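Local coordinates for DsbA family protein (Salmonella typhimurium, PDB 7JVE) that forms a trimer and acts as a bifunctional thioredoxin-like enzyme, with both thiol oxidase and disulfide isomerase activities, at the interface of chains A and B. Residues are numbered along the deposited sequence; one frame, centred on the assembly and turned at random. Chains: chain A/B, DsbA family protein.

Contact 1: the interface of chains A and B. Residues chain A 32-34, 36-40; chain B 38, 41-43, 45-46, 49.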
loop_
_atom_site.group_PDB
_atom_site.type_symbol
_atom_site.label_atom_id
_atom_site.label_comp_id
_atom_site.label_asym_id
_atom_site.label_seq_id
_atom_site.Cartn_x
_atom_site.Cartn_y
_atom_site.Cartn_z
ATOM N N LEU A 32 -15.185 -24.895 2.421
ATOM C CA LEU A 32 -14.882 -23.573 1.887
ATOM C C LEU A 32 -13.459 -23.151 2.215
ATOM O O LEU A 32 -12.802 -22.479 1.412
ATOM C CB LEU A 32 -15.873 -22.561 2.434
ATOM C CG LEU A 32 -17.287 -22.845 1.983
ATOM C CD1 LEU A 32 -18.261 -22.066 2.880
ATOM C CD2 LEU A 32 -17.384 -22.434 0.533
ATOM N N ALA A 33 -12.975 -23.510 3.403
ATOM C CA ALA A 33 -11.583 -23.232 3.727
ATOM C C ALA A 33 -10.648 -23.917 2.738
ATOM O O ALA A 33 -9.555 -23.404 2.462
ATOM C CB ALA A 33 -11.287 -23.669 5.162
ATOM N N GLU A 34 -11.081 -25.051 2.170
ATOM C CA GLU A 34 -10.279 -25.852 1.249
ATOM C C GLU A 34 -10.516 -25.494 -0.215
ATOM O O GLU A 34 -9.678 -25.819 -1.061
ATOM C CB GLU A 34 -10.563 -27.350 1.447
ATOM C CG GLU A 34 -9.980 -27.944 2.736
ATOM C CD GLU A 34 -10.613 -29.285 3.141
ATOM O OE1 GLU A 34 -10.357 -29.748 4.281
ATOM O OE2 GLU A 34 -11.339 -29.891 2.312
ATOM N N PRO A 36 -11.044 -22.030 -1.274
ATOM C CA PRO A 36 -11.241 -20.640 -0.812
ATOM C C PRO A 36 -11.459 -19.619 -1.915
ATOM O O PRO A 36 -11.495 -18.416 -1.647
ATOM C CB PRO A 36 -9.949 -20.345 -0.044
ATOM C CG PRO A 36 -8.919 -21.235 -0.693
ATOM C CD PRO A 36 -9.634 -22.454 -1.216
ATOM N N GLU A 37 -11.593 -20.082 -3.157
ATOM C CA GLU A 37 -11.888 -19.188 -4.272
ATOM C C GLU A 37 -13.144 -18.371 -4.017
ATOM O O GLU A 37 -13.294 -17.297 -4.610
ATOM C CB GLU A 37 -12.076 -19.994 -5.557
ATOM C CG GLU A 37 -10.957 -20.986 -5.789
ATOM C CD GLU A 37 -11.272 -22.323 -5.142
ATOM O OE1 GLU A 37 -10.352 -22.997 -4.625
ATOM O OE2 GLU A 37 -12.456 -22.723 -5.184
ATOM N N PHE A 38 -14.063 -18.874 -3.176
ATOM C CA PHE A 38 -15.273 -18.124 -2.856
ATOM C C PHE A 38 -14.929 -16.797 -2.206
ATOM O O PHE A 38 -15.642 -15.806 -2.388
ATOM C CB PHE A 38 -16.173 -18.939 -1.924
ATOM C CG PHE A 38 -15.756 -18.869 -0.477
ATOM C CD1 PHE A 38 -14.740 -19.685 -0.000
ATOM C CD2 PHE A 38 -16.348 -17.975 0.398
ATOM C CE1 PHE A 38 -14.341 -19.626 1.328
ATOM C CE2 PHE A 38 -15.949 -17.910 1.726
ATOM C CZ PHE A 38 -14.947 -18.734 2.191
ATOM N N LEU A 39 -13.847 -16.767 -1.435
ATOM C CA LEU A 39 -13.430 -15.532 -0.796
ATOM C C LEU A 39 -13.157 -14.440 -1.826
ATOM O O LEU A 39 -13.485 -13.270 -1.607
ATOM C CB LEU A 39 -12.184 -15.811 0.033
ATOM C CG LEU A 39 -11.969 -15.113 1.355
ATOM C CD1 LEU A 39 -13.233 -15.243 2.185
ATOM C CD2 LEU A 39 -10.787 -15.809 2.022
ATOM N N VAL A 40 -12.551 -14.800 -2.957
ATOM C CA VAL A 40 -12.159 -13.782 -3.927
ATOM C C VAL A 40 -13.388 -13.121 -4.536
ATOM O O VAL A 40 -13.426 -11.903 -4.720
ATOM C CB VAL A 40 -11.249 -14.411 -4.991
ATOM C CG1 VAL A 40 -10.948 -13.421 -6.106
ATOM C CG2 VAL A 40 -9.975 -14.931 -4.337
ATOM N N PHE B 38 -12.385 -19.973 10.171
ATOM C CA PHE B 38 -12.452 -20.678 8.892
ATOM C C PHE B 38 -12.134 -19.759 7.720
ATOM O O PHE B 38 -11.566 -20.211 6.718
ATOM C CB PHE B 38 -13.836 -21.305 8.693
ATOM C CG PHE B 38 -14.061 -22.555 9.509
ATOM C CD1 PHE B 38 -14.599 -22.477 10.783
ATOM C CD2 PHE B 38 -13.725 -23.803 9.002
ATOM C CE1 PHE B 38 -14.817 -23.622 11.548
ATOM C CE2 PHE B 38 -13.926 -24.954 9.757
ATOM C CZ PHE B 38 -14.481 -24.862 11.035
ATOM N N ALA B 41 -8.451 -19.340 7.875
ATOM C CA ALA B 41 -7.868 -20.512 7.230
ATOM C C ALA B 41 -7.949 -20.399 5.714
ATOM O O ALA B 41 -6.964 -20.649 5.003
ATOM C CB ALA B 41 -8.569 -21.782 7.706
ATOM N N ALA B 42 -9.120 -20.026 5.198
ATOM C CA ALA B 42 -9.270 -19.883 3.758
ATOM C C ALA B 42 -8.288 -18.853 3.211
ATOM O O ALA B 42 -7.689 -19.053 2.147
ATOM C CB ALA B 42 -10.705 -19.494 3.416
ATOM N N SER B 43 -8.108 -17.748 3.931
ATOM C CA SER B 43 -7.210 -16.710 3.457
ATOM C C SER B 43 -5.750 -17.174 3.509
ATOM O O SER B 43 -4.964 -16.861 2.609
ATOM C CB SER B 43 -7.428 -15.442 4.278
ATOM O OG SER B 43 -6.732 -14.341 3.733
ATOM N N THR B 45 -4.735 -20.224 3.045
ATOM C CA THR B 45 -4.574 -21.132 1.921
ATOM C C THR B 45 -4.349 -20.372 0.612
ATOM O O THR B 45 -3.495 -20.764 -0.192
ATOM C CB THR B 45 -5.798 -22.053 1.839
ATOM O OG1 THR B 45 -5.880 -22.831 3.040
ATOM C CG2 THR B 45 -5.708 -22.980 0.646
ATOM N N LEU B 46 -5.100 -19.280 0.387
ATOM C CA LEU B 46 -4.870 -18.440 -0.789
ATOM C C LEU B 46 -3.475 -17.840 -0.775
ATOM O O LEU B 46 -2.848 -17.678 -1.830
ATOM C CB LEU B 46 -5.890 -17.306 -0.860
ATOM C CG LEU B 46 -7.317 -17.690 -1.199
ATOM C CD1 LEU B 46 -8.190 -16.452 -1.031
ATOM C CD2 LEU B 46 -7.411 -18.300 -2.599
ATOM N N ARG B 49 -1.082 -20.669 -1.759
ATOM C CA ARG B 49 -1.118 -20.825 -3.212
ATOM C C ARG B 49 -0.279 -19.747 -3.896
ATOM O O ARG B 49 0.486 -20.040 -4.826
ATOM C CB ARG B 49 -2.561 -20.798 -3.728
ATOM C CG ARG B 49 -3.403 -22.014 -3.285
ATOM C CD ARG B 49 -4.853 -21.946 -3.781
ATOM N NE ARG B 49 -5.612 -23.156 -3.447
ATOM C CZ ARG B 49 -6.877 -23.376 -3.809
ATOM N NH1 ARG B 49 -7.530 -22.458 -4.524
ATOM N NH2 ARG B 49 -7.482 -24.513 -3.471
#
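The N-terminal helical stalk of BcfH, a trimeric member of the DsbA subfamily of thioredoxin-like proteins, joins two chains here: the end of helix 21-34 and the start of helix 37-64 of chain A bear on one flank of helix 37-64 of chain B. A:Pro36, in the turn between the two helices of chain A, is the wedge. Its CB packs on the methyl CB of B:Ala42 at 3.6 Å, while CG lies 3.8 Å from CD2 of B:Leu46, the two side chains passing antiparallel, side by side. B:Leu46 holds CG anti to the carbonyl carbon, which brings CG up to the proline, and its two methyls part there: CD2 lies against the proline ring, whereas CD1 points toward CG2 of A:Val40, 4.1 Å away. Small residues bring the backbones close; the CB of B:Ala42 sits 3.9 Å from CA of A:Ala33 and equally near CD2 of A:Leu39, which closes over it from the next helix. At the far rim a salt bridge borders this apolar patch. B:Arg49 runs extended from CG to NE and meets the bent A:Glu37, chi2 90°, at about a right angle. NH1 donates to OE1 of the carboxylate at 2.9 Å, fairly straight at 159°, using the anti lone pair of OE1; NH2 adds only a weak bond to the same oxygen. Carboxylate and guanidinium are nearly coplanar, 9° apart. A:Pro36 CD lies over one face of the guanidinium near its rim, 3.9 Å from CZ, so the proline touches both the apolar and the charged parts of the patch. Beside it, B:Thr45 turns its methyl CG2 to A:Pro36 CG at 3.9 Å. Its hydroxyl OG1 is engaged within its own helix, donating to O of B:Ala41 at 3.1 Å from above the carbonyl plane, which probably helps to fix the rotation that presents the methyl.

Contact 2: the interface of chains A and B. Residues chain A 22, 25-26, 28-30, 32; chain B 28, 31-32, 35, 38.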
loop_
_atom_site.group_PDB
_atom_site.type_symbol
_atom_site.label_atom_id
_atom_site.label_comp_id
_atom_site.label_asym_id
_atom_site.label_seq_id
_atom_site.Cartn_x
_atom_site.Cartn_y
_atom_site.Cartn_z
ATOM N N ASP A 22 -24.762 -26.363 13.377
ATOM C CA ASP A 22 -23.350 -26.739 13.538
ATOM C C ASP A 22 -22.856 -27.859 12.645
ATOM O O ASP A 22 -21.766 -27.740 12.071
ATOM C CB ASP A 22 -23.076 -26.936 15.015
ATOM C CG ASP A 22 -22.720 -25.660 15.659
ATOM O OD1 ASP A 22 -21.986 -24.937 14.913
ATOM O OD2 ASP A 22 -23.249 -25.336 16.793
ATOM N N GLY A 25 -22.947 -26.506 9.098
ATOM C CA GLY A 25 -22.105 -25.324 9.100
ATOM C C GLY A 25 -20.628 -25.663 9.143
ATOM O O GLY A 25 -19.827 -25.083 8.406
ATOM N N GLU A 26 -20.244 -26.621 9.994
ATOM C CA GLU A 26 -18.835 -26.995 10.078
ATOM C C GLU A 26 -18.360 -27.683 8.806
ATOM O O GLU A 26 -17.286 -27.365 8.281
ATOM C CB GLU A 26 -18.573 -27.896 11.285
ATOM C CG GLU A 26 -17.091 -27.919 11.641
ATOM C CD GLU A 26 -16.784 -28.586 12.964
ATOM O OE1 GLU A 26 -15.659 -28.381 13.476
ATOM O OE2 GLU A 26 -17.655 -29.312 13.489
ATOM N N VAL A 28 -19.533 -27.601 5.725
ATOM C CA VAL A 28 -19.463 -26.692 4.587
ATOM C C VAL A 28 -18.366 -25.650 4.787
ATOM O O VAL A 28 -17.659 -25.289 3.836
ATOM C CB VAL A 28 -20.830 -26.035 4.339
ATOM C CG1 VAL A 28 -20.719 -24.947 3.251
ATOM C CG2 VAL A 28 -21.868 -27.081 3.957
ATOM N N ALA A 29 -18.212 -25.135 6.013
ATOM C CA ALA A 29 -17.143 -24.171 6.269
ATOM C C ALA A 29 -15.780 -24.792 6.010
ATOM O O ALA A 29 -14.886 -24.150 5.442
ATOM C CB ALA A 29 -17.219 -23.643 7.702
ATOM N N THR A 30 -15.607 -26.051 6.407
ATOM C CA THR A 30 -14.369 -26.756 6.113
ATOM C C THR A 30 -14.161 -26.882 4.606
ATOM O O THR A 30 -13.069 -26.600 4.094
ATOM C CB THR A 30 -14.399 -28.128 6.782
ATOM O OG1 THR A 30 -14.315 -27.951 8.200
ATOM C CG2 THR A 30 -13.233 -28.964 6.322
ATOM N N LEU A 32 -15.185 -24.895 2.421
ATOM C CA LEU A 32 -14.882 -23.573 1.887
ATOM C C LEU A 32 -13.459 -23.151 2.215
ATOM O O LEU A 32 -12.802 -22.479 1.412
ATOM C CB LEU A 32 -15.873 -22.561 2.434
ATOM C CG LEU A 32 -17.287 -22.845 1.983
ATOM C CD1 LEU A 32 -18.261 -22.066 2.880
ATOM C CD2 LEU A 32 -17.384 -22.434 0.533
ATOM N N VAL B 28 -24.750 -20.947 6.733
ATOM C CA VAL B 28 -23.294 -21.026 6.647
ATOM C C VAL B 28 -22.673 -19.637 6.751
ATOM O O VAL B 28 -21.608 -19.460 7.357
ATOM C CB VAL B 28 -22.883 -21.741 5.350
ATOM C CG1 VAL B 28 -21.362 -21.612 5.104
ATOM C CG2 VAL B 28 -23.340 -23.217 5.389
ATOM N N TYR B 31 -22.622 -19.114 10.329
ATOM C CA TYR B 31 -21.590 -19.942 10.937
ATOM C C TYR B 31 -20.206 -19.342 10.709
ATOM O O TYR B 31 -19.374 -19.319 11.624
ATOM C CB TYR B 31 -21.673 -21.366 10.392
ATOM C CG TYR B 31 -20.744 -22.335 11.089
ATOM C CD1 TYR B 31 -19.424 -22.486 10.663
ATOM C CD2 TYR B 31 -21.172 -23.079 12.177
ATOM C CE1 TYR B 31 -18.562 -23.358 11.286
ATOM C CE2 TYR B 31 -20.313 -23.955 12.817
ATOM C CZ TYR B 31 -19.006 -24.093 12.360
ATOM O OH TYR B 31 -18.131 -24.962 12.974
ATOM N N LEU B 32 -19.951 -18.822 9.500
ATOM C CA LEU B 32 -18.642 -18.254 9.198
ATOM C C LEU B 32 -18.400 -16.979 9.986
ATOM O O LEU B 32 -17.275 -16.730 10.436
ATOM C CB LEU B 32 -18.508 -17.977 7.702
ATOM C CG LEU B 32 -18.473 -19.217 6.804
ATOM C CD1 LEU B 32 -18.531 -18.816 5.336
ATOM C CD2 LEU B 32 -17.240 -20.042 7.125
ATOM N N HIS B 35 -17.665 -18.186 13.461
ATOM C CA HIS B 35 -16.436 -18.980 13.527
ATOM C C HIS B 35 -15.464 -18.486 12.465
ATOM O O HIS B 35 -15.101 -19.219 11.541
ATOM C CB HIS B 35 -16.724 -20.470 13.346
ATOM C CG HIS B 35 -17.742 -21.013 14.303
ATOM N ND1 HIS B 35 -19.081 -21.108 13.990
ATOM C CD2 HIS B 35 -17.617 -21.486 15.568
ATOM C CE1 HIS B 35 -19.737 -21.615 15.019
ATOM N NE2 HIS B 35 -18.873 -21.853 15.989
ATOM N N PHE B 38 -12.385 -19.973 10.171
ATOM C CA PHE B 38 -12.452 -20.678 8.892
ATOM C C PHE B 38 -12.134 -19.759 7.720
ATOM O O PHE B 38 -11.566 -20.211 6.718
ATOM C CB PHE B 38 -13.836 -21.305 8.693
ATOM C CG PHE B 38 -14.061 -22.555 9.509
ATOM C CD1 PHE B 38 -14.599 -22.477 10.783
ATOM C CD2 PHE B 38 -13.725 -23.803 9.002
ATOM C CE1 PHE B 38 -14.817 -23.622 11.548
ATOM C CE2 PHE B 38 -13.926 -24.954 9.757
ATOM C CZ PHE B 38 -14.481 -24.862 11.035
#
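B:Tyr31 lays its ring flat against the backbone of A:Gly25, and this face-on packing is the core of the contact. The carbonyl carbon C of A:Gly25 stands over the middle of the ring, 3.6 Å from its centroid; with no side chain on the glycine, the phenol can rest directly on the helix. CG of B:Tyr31 is anti to the backbone N (chi1 -173°), and chi2 of -87° turns the ring's broad side to chain A. The phenol end crosses A:Glu26 obliquely, with its CA 3.7 Å from CZ and the hydroxyl OH beside the methylenes CB and CG. At the ring's edge, in its plane, sits carboxylate oxygen OD1 of A:Asp22, with the carboxylate turned 78° from the ring, so it meets the CD2-CE2 rim and not the aromatic face. A:Ala29 CB fills the next position, 3.6 Å from CD2 of B:Leu32, and also lies over one face of the B:Phe38 ring, 3.9 Å from its centroid. Farther along, A:Leu32 CD1 meets B:Val28 CG1 tip to tip at 3.8 Å, and CG1 of A:Val28 crosses CG2 of B:Val28 at the same separation. In the second shell, B:His35 backs the opposite face of B:Tyr31: ND1 stands over the ring centre while donating to the tyrosine's own carbonyl O at 3.0 Å, in the carbonyl plane and on a lone pair. The phenol is thus sandwiched between the imidazole and A:Gly25. NE2 of B:His35 is 4.5 Å from OD1 of A:Asp22, so the carboxylate might favour a protonated histidine. On the other chain, A:Thr30 OG1 donates to O of A:Glu26 and sets its side chain beside the B:Phe38 rim. The site pairs helix 21-34 of chain A with helix 22-34 of chain B, the turn after it and the first residues of helix 37-64, in the N-terminal stalk.

Contact 1 and contact 2 lie about 12 Å apart, measured between the centres of their C-alpha atoms, and form neighbouring stretches of one A-B interface. A:Leu32 and B:Phe38 belong to both; helix 21-34 of chain A and helix 37-64 of chain B run through each. Contact 2 joins chiefly the shorter stalk helices by apolar and aromatic packing, whereas contact 1 adds a salt bridge where the long helices begin to diverge toward the separate catalytic domains. Because the interface lacks exact two-fold symmetry, each chain offers different surfaces, consistent with repetition around the trimer, whose stalk appears to hold the thioredoxin-like domains apart.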